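Local coordinates for GTPase-activating protein GYP1 (Saccharomyces cerevisiae, PDB 1FKM) that stimulates GTP hydrolysis by the Ypt/Rab GTPases Ypt1 and Ypt7, supplying a catalytic arginine finger and a glutamine finger in trans, at residues 225-229 against 230-234; 2-5 against 6-10; 184-187 against 188-191. All blocks are in the same frame, centred on the assembly; numbering follows the deposited sequence.

In the fold
The modelled chain is the all-helical Rab-GAP (TBC) domain, and the three local contacts follow one another along it in the order 2, 3, 1. Contact 2 sits on the surface at the start of helix 4-15, whereas contact 3 lies at the end of helix 168-186, nearer the middle of the chain. Contact 1 opens helix 230-238 across the chain's centre from contact 2, their centres about 43 Å apart. Contacts 1 and 3 both belong to the TBC domain, with centres about 25 Å apart; the side chains of Phe234 and Leu186 lie about 7 and 12 Å from that of Gln131, the glutamine finger. Contact 2 is remote from both fingers.

Contact 1 (225-229 against 230-234); sequences EHVEF and IQFAF
The first turn of helix 230-238 is built on Glu228 and Phe229, just beyond the Schellman motif in which His226, with positive phi, closes helix 216-224 and Val227 N binds Phe222 O. Gln231 doubles back on the loop: its extended side chain sets OE1 2.9 Å from Glu228 N in a nearly straight bond, the N-H lying above the amide carbonyl plane. In return Gln231 N donates to Glu228 O, also at 2.9 Å, so the two residues clasp each other through one side-chain and one backbone link. Their carboxylate and amide planes stand 22° apart, and a water bound weakly by Gln231 NE2, Glu228 OE2 and His226 O bridges the outer side. On the buried side, Phe229 and Phe232 point the same way. Phe232 CZ comes 3.7 Å from Phe229 CD2, with the ring planes oblique at 44°, while Val227 CG1 meets the edge of the Phe232 ring at CE2. Phe229 also packs on Val204 and Val211 of helix 198-214, and Phe232 on Leu355, so the turn is wedged between neighbouring helices. Phe232 holds CG between its backbone N and carbonyl carbon (chi1 65°), which brings the ring under Phe229 O. Ala233 N donates to Phe229 O at 2.7 Å. Phe232 N donates to Phe229 O at 3.2 Å, and this oxygen lies 3.8 Å above the centre of the Phe232 ring.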
loop_
_atom_site.group_PDB
_atom_site.type_symbol
_atom_site.label_atom_id
_atom_site.label_comp_id
_atom_site.label_asym_id
_atom_site.label_seq_id
_atom_site.Cartn_x
_atom_site.Cartn_y
_atom_site.Cartn_z
ATOM N N GLU A 225 24.242 12.253 17.995
ATOM C CA GLU A 225 24.490 12.677 16.618
ATOM C C GLU A 225 23.380 13.579 16.085
ATOM O O GLU A 225 23.358 13.914 14.899
ATOM C CB GLU A 225 24.632 11.457 15.702
ATOM C CG GLU A 225 25.828 10.571 16.013
ATOM C CD GLU A 225 27.144 11.330 15.962
ATOM O OE1 GLU A 225 27.351 12.097 14.998
ATOM O OE2 GLU A 225 27.973 11.152 16.882
ATOM N N HIS A 226 22.478 13.972 16.979
ATOM C CA HIS A 226 21.320 14.806 16.668
ATOM C C HIS A 226 20.477 14.297 15.496
ATOM O O HIS A 226 20.042 15.066 14.636
ATOM C CB HIS A 226 21.711 16.285 16.452
ATOM C CG HIS A 226 22.700 16.519 15.352
ATOM N ND1 HIS A 226 24.048 16.266 15.495
ATOM C CD2 HIS A 226 22.539 17.000 14.097
ATOM C CE1 HIS A 226 24.674 16.584 14.375
ATOM N NE2 HIS A 226 23.781 17.031 13.511
ATOM N N VAL A 227 20.245 12.987 15.480
ATOM C CA VAL A 227 19.422 12.361 14.453
ATOM C C VAL A 227 18.006 12.333 15.027
ATOM O O VAL A 227 17.774 11.752 16.083
ATOM C CB VAL A 227 19.869 10.909 14.153
ATOM C CG1 VAL A 227 18.815 10.204 13.289
ATOM C CG2 VAL A 227 21.206 10.915 13.428
ATOM N N GLU A 228 17.070 12.976 14.339
ATOM C CA GLU A 228 15.682 13.010 14.788
ATOM C C GLU A 228 14.901 11.976 13.985
ATOM O O GLU A 228 15.046 11.903 12.778
ATOM C CB GLU A 228 15.090 14.402 14.555
ATOM C CG GLU A 228 15.887 15.527 15.194
ATOM C CD GLU A 228 15.241 16.890 15.002
ATOM O OE1 GLU A 228 14.122 16.956 14.448
ATOM O OE2 GLU A 228 15.854 17.900 15.409
ATOM N N PHE A 229 14.074 11.175 14.647
ATOM C CA PHE A 229 13.316 10.164 13.922
ATOM C C PHE A 229 12.523 10.725 12.746
ATOM O O PHE A 229 12.411 10.082 11.709
ATOM C CB PHE A 229 12.393 9.403 14.876
ATOM C CG PHE A 229 13.105 8.342 15.675
ATOM C CD1 PHE A 229 13.945 8.692 16.730
ATOM C CD2 PHE A 229 12.966 6.995 15.346
ATOM C CE1 PHE A 229 14.640 7.713 17.448
ATOM C CE2 PHE A 229 13.657 6.007 16.055
ATOM C CZ PHE A 229 14.496 6.369 17.109
ATOM N N ILE A 230 11.992 11.932 12.895
ATOM C CA ILE A 230 11.218 12.542 11.819
ATOM C C ILE A 230 12.037 12.686 10.527
ATOM O O ILE A 230 11.494 12.587 9.426
ATOM C CB ILE A 230 10.684 13.938 12.239
ATOM C CG1 ILE A 230 9.623 14.420 11.244
ATOM C CG2 ILE A 230 11.823 14.944 12.296
ATOM C CD1 ILE A 230 8.321 13.653 11.314
ATOM N N GLN A 231 13.344 12.896 10.659
ATOM C CA GLN A 231 14.196 13.083 9.485
ATOM C C GLN A 231 14.281 11.900 8.526
ATOM O O GLN A 231 14.691 12.059 7.376
ATOM C CB GLN A 231 15.593 13.508 9.927
ATOM C CG GLN A 231 15.577 14.827 10.671
ATOM C CD GLN A 231 16.921 15.191 11.254
ATOM O OE1 GLN A 231 17.579 14.367 11.890
ATOM N NE2 GLN A 231 17.333 16.437 11.051
ATOM N N PHE A 232 13.905 10.710 8.983
ATOM C CA PHE A 232 13.928 9.560 8.094
ATOM C C PHE A 232 12.627 8.767 8.172
ATOM O O PHE A 232 12.200 8.164 7.190
ATOM C CB PHE A 232 15.136 8.655 8.408
ATOM C CG PHE A 232 15.093 8.013 9.770
ATOM C CD1 PHE A 232 14.339 6.864 9.991
ATOM C CD2 PHE A 232 15.812 8.559 10.831
ATOM C CE1 PHE A 232 14.301 6.265 11.246
ATOM C CE2 PHE A 232 15.782 7.970 12.092
ATOM C CZ PHE A 232 15.024 6.818 12.302
ATOM N N ALA A 233 11.979 8.807 9.330
ATOM C CA ALA A 233 10.750 8.054 9.549
ATOM C C ALA A 233 9.467 8.683 9.016
ATOM O O ALA A 233 8.461 7.987 8.855
ATOM C CB ALA A 233 10.590 7.755 11.034
ATOM N N PHE A 234 9.469 9.984 8.752
ATOM C CA PHE A 234 8.238 10.565 8.236
ATOM C C PHE A 234 7.868 9.861 6.933
ATOM O O PHE A 234 6.719 9.473 6.729
ATOM C CB PHE A 234 8.365 12.062 7.961
ATOM C CG PHE A 234 7.111 12.657 7.386
ATOM C CD1 PHE A 234 6.028 12.943 8.206
ATOM C CD2 PHE A 234 6.977 12.843 6.014
ATOM C CE1 PHE A 234 4.822 13.399 7.669
ATOM C CE2 PHE A 234 5.777 13.300 5.466
ATOM C CZ PHE A 234 4.700 13.576 6.296
HETATM O O HOH W 1 18.643 17.830 13.413
#

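Contact 2 (2-5 against 6-10); sequences NSII and QRISK
Arg7 N donates to Ser3 O over 2.8 Å, the shortest bond across this turn, with an N-H...O angle of 161°. The same carbonyl has aliphatic carbon packed round it: Arg7 CB lies 3.4 Å from Ser3 O, and Gln6 CB approaches it as well. One residue further on, Ile8 N reaches Ile4 O at 3.1 Å, and Ser9 N binds Ile5 O in the same i to i-4 pattern. This is the opening of helix 4-15, with Ser3 at the N-cap. The Ser3 hydroxyl has OG opposite the backbone N of its own residue (chi1 178°), and Ser3 OG is 4.3 Å from Gln6 N. Ser3 CB packs against Gln6 CB at 4.0 Å. Ser3 is known as a phosphorylation site but carries no phosphate here. Ile8 lies obliquely across the exposed Ile4, Ile8 CD1 coming 4.2 Å from Ile4 CG2. The Ile8 branch leading to CD1 runs back along the helix (chi1 -72°), placing Ile8 CG1 3.3 Å from Ile4 O beside the backbone bond. Ile8 also rests on Pro35 and His38, which lie outside this helix. Arg7 leaves the turn extended from CG to NE and lies against Asn32 and Pro35; its NH2 donates to Gly33 O and, weakly, to Ile29 O, tying the N-terminal helix to the end of helix 23-30 and the loop after it.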
loop_
_atom_site.group_PDB
_atom_site.type_symbol
_atom_site.label_atom_id
_atom_site.label_comp_id
_atom_site.label_asym_id
_atom_site.label_seq_id
_atom_site.Cartn_x
_atom_site.Cartn_y
_atom_site.Cartn_z
ATOM N N ASN A 2 5.534 -27.214 0.242
ATOM C CA ASN A 2 4.771 -25.998 -0.158
ATOM C C ASN A 2 5.170 -25.519 -1.548
ATOM O O ASN A 2 5.705 -24.422 -1.709
ATOM C CB ASN A 2 5.002 -24.875 0.854
ATOM C CG ASN A 2 4.438 -25.198 2.222
ATOM O OD1 ASN A 2 4.552 -24.402 3.155
ATOM N ND2 ASN A 2 3.822 -26.370 2.351
ATOM N N SER A 3 4.904 -26.349 -2.552
ATOM C CA SER A 3 5.232 -26.014 -3.931
ATOM C C SER A 3 4.354 -24.875 -4.440
ATOM O O SER A 3 3.259 -24.644 -3.930
ATOM C CB SER A 3 5.049 -27.242 -4.826
ATOM O OG SER A 3 5.321 -26.930 -6.181
ATOM N N ILE A 4 4.846 -24.169 -5.452
ATOM C CA ILE A 4 4.119 -23.056 -6.048
ATOM C C ILE A 4 2.763 -23.523 -6.570
ATOM O O ILE A 4 1.739 -22.897 -6.301
ATOM C CB ILE A 4 4.912 -22.428 -7.223
ATOM C CG1 ILE A 4 6.229 -21.834 -6.718
ATOM C CG2 ILE A 4 4.083 -21.345 -7.894
ATOM C CD1 ILE A 4 7.244 -22.858 -6.249
ATOM N N ILE A 5 2.766 -24.627 -7.315
ATOM C CA ILE A 5 1.542 -25.182 -7.885
ATOM C C ILE A 5 0.564 -25.621 -6.801
ATOM O O ILE A 5 -0.641 -25.377 -6.894
ATOM C CB ILE A 5 1.850 -26.399 -8.785
ATOM C CG1 ILE A 5 2.775 -25.980 -9.931
ATOM C CG2 ILE A 5 0.558 -26.993 -9.321
ATOM C CD1 ILE A 5 2.225 -24.860 -10.796
ATOM N N GLN A 6 1.094 -26.286 -5.781
ATOM C CA GLN A 6 0.290 -26.763 -4.666
ATOM C C GLN A 6 -0.353 -25.580 -3.941
ATOM O O GLN A 6 -1.542 -25.599 -3.623
ATOM C CB GLN A 6 1.178 -27.540 -3.688
ATOM C CG GLN A 6 0.444 -28.145 -2.496
ATOM C CD GLN A 6 -0.324 -29.405 -2.850
ATOM O OE1 GLN A 6 -0.955 -30.021 -1.990
ATOM N NE2 GLN A 6 -0.268 -29.799 -4.117
ATOM N N ARG A 7 0.437 -24.545 -3.686
ATOM C CA ARG A 7 -0.072 -23.378 -2.983
ATOM C C ARG A 7 -1.220 -22.735 -3.754
ATOM O O ARG A 7 -2.208 -22.294 -3.166
ATOM C CB ARG A 7 1.051 -22.370 -2.747
ATOM C CG ARG A 7 0.651 -21.254 -1.792
ATOM C CD ARG A 7 1.859 -20.524 -1.236
ATOM N NE ARG A 7 1.460 -19.504 -0.270
ATOM C CZ ARG A 7 1.005 -19.752 0.958
ATOM N NH1 ARG A 7 0.887 -21.001 1.399
ATOM N NH2 ARG A 7 0.668 -18.745 1.753
ATOM N N ILE A 8 -1.094 -22.698 -5.074
ATOM C CA ILE A 8 -2.139 -22.130 -5.911
ATOM C C ILE A 8 -3.413 -22.949 -5.728
ATOM O O ILE A 8 -4.513 -22.400 -5.659
ATOM C CB ILE A 8 -1.701 -22.123 -7.398
ATOM C CG1 ILE A 8 -0.616 -21.056 -7.598
ATOM C CG2 ILE A 8 -2.892 -21.867 -8.303
ATOM C CD1 ILE A 8 0.071 -21.096 -8.950
ATOM N N SER A 9 -3.255 -24.266 -5.633
ATOM C CA SER A 9 -4.395 -25.157 -5.452
ATOM C C SER A 9 -5.076 -24.942 -4.098
ATOM O O SER A 9 -6.297 -24.992 -4.005
ATOM C CB SER A 9 -3.953 -26.619 -5.568
ATOM O OG SER A 9 -5.056 -27.488 -5.375
ATOM N N LYS A 10 -4.283 -24.713 -3.055
ATOM C CA LYS A 10 -4.836 -24.480 -1.722
ATOM C C LYS A 10 -5.721 -23.239 -1.740
ATOM O O LYS A 10 -6.800 -23.227 -1.156
ATOM C CB LYS A 10 -3.712 -24.301 -0.699
ATOM C CG LYS A 10 -2.852 -25.541 -0.498
ATOM C CD LYS A 10 -1.795 -25.314 0.571
ATOM C CE LYS A 10 -2.428 -25.047 1.931
ATOM N NZ LYS A 10 -1.407 -24.770 2.983
#

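Contact 3 (184-187 against 188-191); sequences KLLE and QITD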
loop_
_atom_site.group_PDB
_atom_site.type_symbol
_atom_site.label_atom_id
_atom_site.label_comp_id
_atom_site.label_asym_id
_atom_site.label_seq_id
_atom_site.Cartn_x
_atom_site.Cartn_y
_atom_site.Cartn_z
ATOM N N LYS A 184 -10.803 2.204 1.405
ATOM C CA LYS A 184 -10.874 1.304 2.558
ATOM C C LYS A 184 -9.566 1.310 3.339
ATOM O O LYS A 184 -9.572 1.259 4.568
ATOM C CB LYS A 184 -11.184 -0.133 2.109
ATOM C CG LYS A 184 -12.639 -0.395 1.760
ATOM C CD LYS A 184 -13.521 -0.333 3.001
ATOM C CE LYS A 184 -14.986 -0.596 2.663
ATOM N NZ LYS A 184 -15.858 -0.467 3.866
ATOM N N LEU A 185 -8.445 1.365 2.621
ATOM C CA LEU A 185 -7.130 1.379 3.258
ATOM C C LEU A 185 -6.961 2.626 4.116
ATOM O O LEU A 185 -6.662 2.539 5.306
ATOM C CB LEU A 185 -6.019 1.359 2.201
ATOM C CG LEU A 185 -4.594 1.412 2.766
ATOM C CD1 LEU A 185 -4.312 0.120 3.526
ATOM C CD2 LEU A 185 -3.586 1.598 1.632
ATOM N N LEU A 186 -7.166 3.784 3.499
ATOM C CA LEU A 186 -7.007 5.053 4.187
ATOM C C LEU A 186 -7.980 5.276 5.352
ATOM O O LEU A 186 -7.689 6.056 6.262
ATOM C CB LEU A 186 -7.106 6.200 3.172
ATOM C CG LEU A 186 -6.024 6.199 2.081
ATOM C CD1 LEU A 186 -6.248 7.360 1.136
ATOM C CD2 LEU A 186 -4.646 6.301 2.708
ATOM N N GLU A 187 -9.124 4.598 5.338
ATOM C CA GLU A 187 -10.081 4.769 6.425
ATOM C C GLU A 187 -9.555 4.146 7.719
ATOM O O GLU A 187 -10.060 4.436 8.804
ATOM C CB GLU A 187 -11.442 4.162 6.055
ATOM C CG GLU A 187 -12.112 4.863 4.885
ATOM C CD GLU A 187 -13.477 4.295 4.546
ATOM O OE1 GLU A 187 -13.631 3.053 4.572
ATOM O OE2 GLU A 187 -14.391 5.093 4.237
ATOM N N GLN A 188 -8.529 3.308 7.610
ATOM C CA GLN A 188 -7.954 2.668 8.793
ATOM C C GLN A 188 -6.900 3.564 9.440
ATOM O O GLN A 188 -6.495 3.340 10.583
ATOM C CB GLN A 188 -7.315 1.325 8.422
ATOM C CG GLN A 188 -8.232 0.391 7.649
ATOM C CD GLN A 188 -7.576 -0.938 7.324
ATOM O OE1 GLN A 188 -7.934 -1.593 6.344
ATOM N NE2 GLN A 188 -6.625 -1.352 8.154
ATOM N N ILE A 189 -6.457 4.574 8.699
ATOM C CA ILE A 189 -5.441 5.509 9.176
ATOM C C ILE A 189 -5.828 6.927 8.761
ATOM O O ILE A 189 -4.998 7.707 8.301
ATOM C CB ILE A 189 -4.054 5.161 8.579
ATOM C CG1 ILE A 189 -4.156 5.021 7.053
ATOM C CG2 ILE A 189 -3.545 3.869 9.188
ATOM C CD1 ILE A 189 -2.820 4.700 6.354
ATOM N N THR A 190 -7.101 7.254 8.944
ATOM C CA THR A 190 -7.621 8.558 8.552
ATOM C C THR A 190 -6.806 9.759 9.013
ATOM O O THR A 190 -6.448 10.614 8.200
ATOM C CB THR A 190 -9.074 8.735 9.046
ATOM O OG1 THR A 190 -9.869 7.645 8.566
ATOM C CG2 THR A 190 -9.661 10.048 8.535
ATOM N N ASP A 191 -6.489 9.821 10.303
ATOM C CA ASP A 191 -5.760 10.974 10.819
ATOM C C ASP A 191 -4.309 11.079 10.371
ATOM O O ASP A 191 -3.632 12.062 10.675
ATOM C CB ASP A 191 -5.884 11.036 12.350
ATOM C CG ASP A 191 -4.726 10.390 13.065
ATOM O OD1 ASP A 191 -4.357 9.252 12.716
ATOM O OD2 ASP A 191 -4.190 11.030 13.994
#
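Gln188 lies back along the last turn of helix 168-186, its methylene groups laid over the carbonyls of Lys184 and Leu185. This is the C-terminal end of the helix in the Rab-GAP (TBC) domain, packed against helices 133-145 and 324-338. With CG beside its own backbone N (chi1 -52°) and the rest extended, the chain runs toward the preceding turn: Gln188 CG is 3.5 Å from Lys184 O and as close to Leu185 O. The amide makes no bond to Lys184 O: OE1, the nearer atom, is itself an acceptor, and NE2 points elsewhere. Gln188 N instead donates to Leu185 O at 3.1 Å, and Ile189 N to Leu186 O. These i to i-3 bonds tighten the backbone as it turns toward helix 198-214. Ile189 is directed to the buried side, where its CD1 nears Leu186 CD2 at 4.4 Å, a loose apolar touch; Leu186 packs on Ile133 and Leu136, Ile189 on Leu324 and Asn325. Thr190 turns its hydroxyl back beneath the turn, with OG1 3.2 Å from Glu187 O, a weak bond at best. With an alanine at Gln188, Lys184 O would probably lose the CG that covers it, Leu185 O would keep only the CB contact, and Leu324 and Thr261 would lose a packing partner. Past the turn, Asp191 forms a salt bridge with Arg202 of helix 198-214. The glutamine therefore acts here through its aliphatic part, while the polar work of the turn falls to the backbone N-H groups of Gln188 and Ile189.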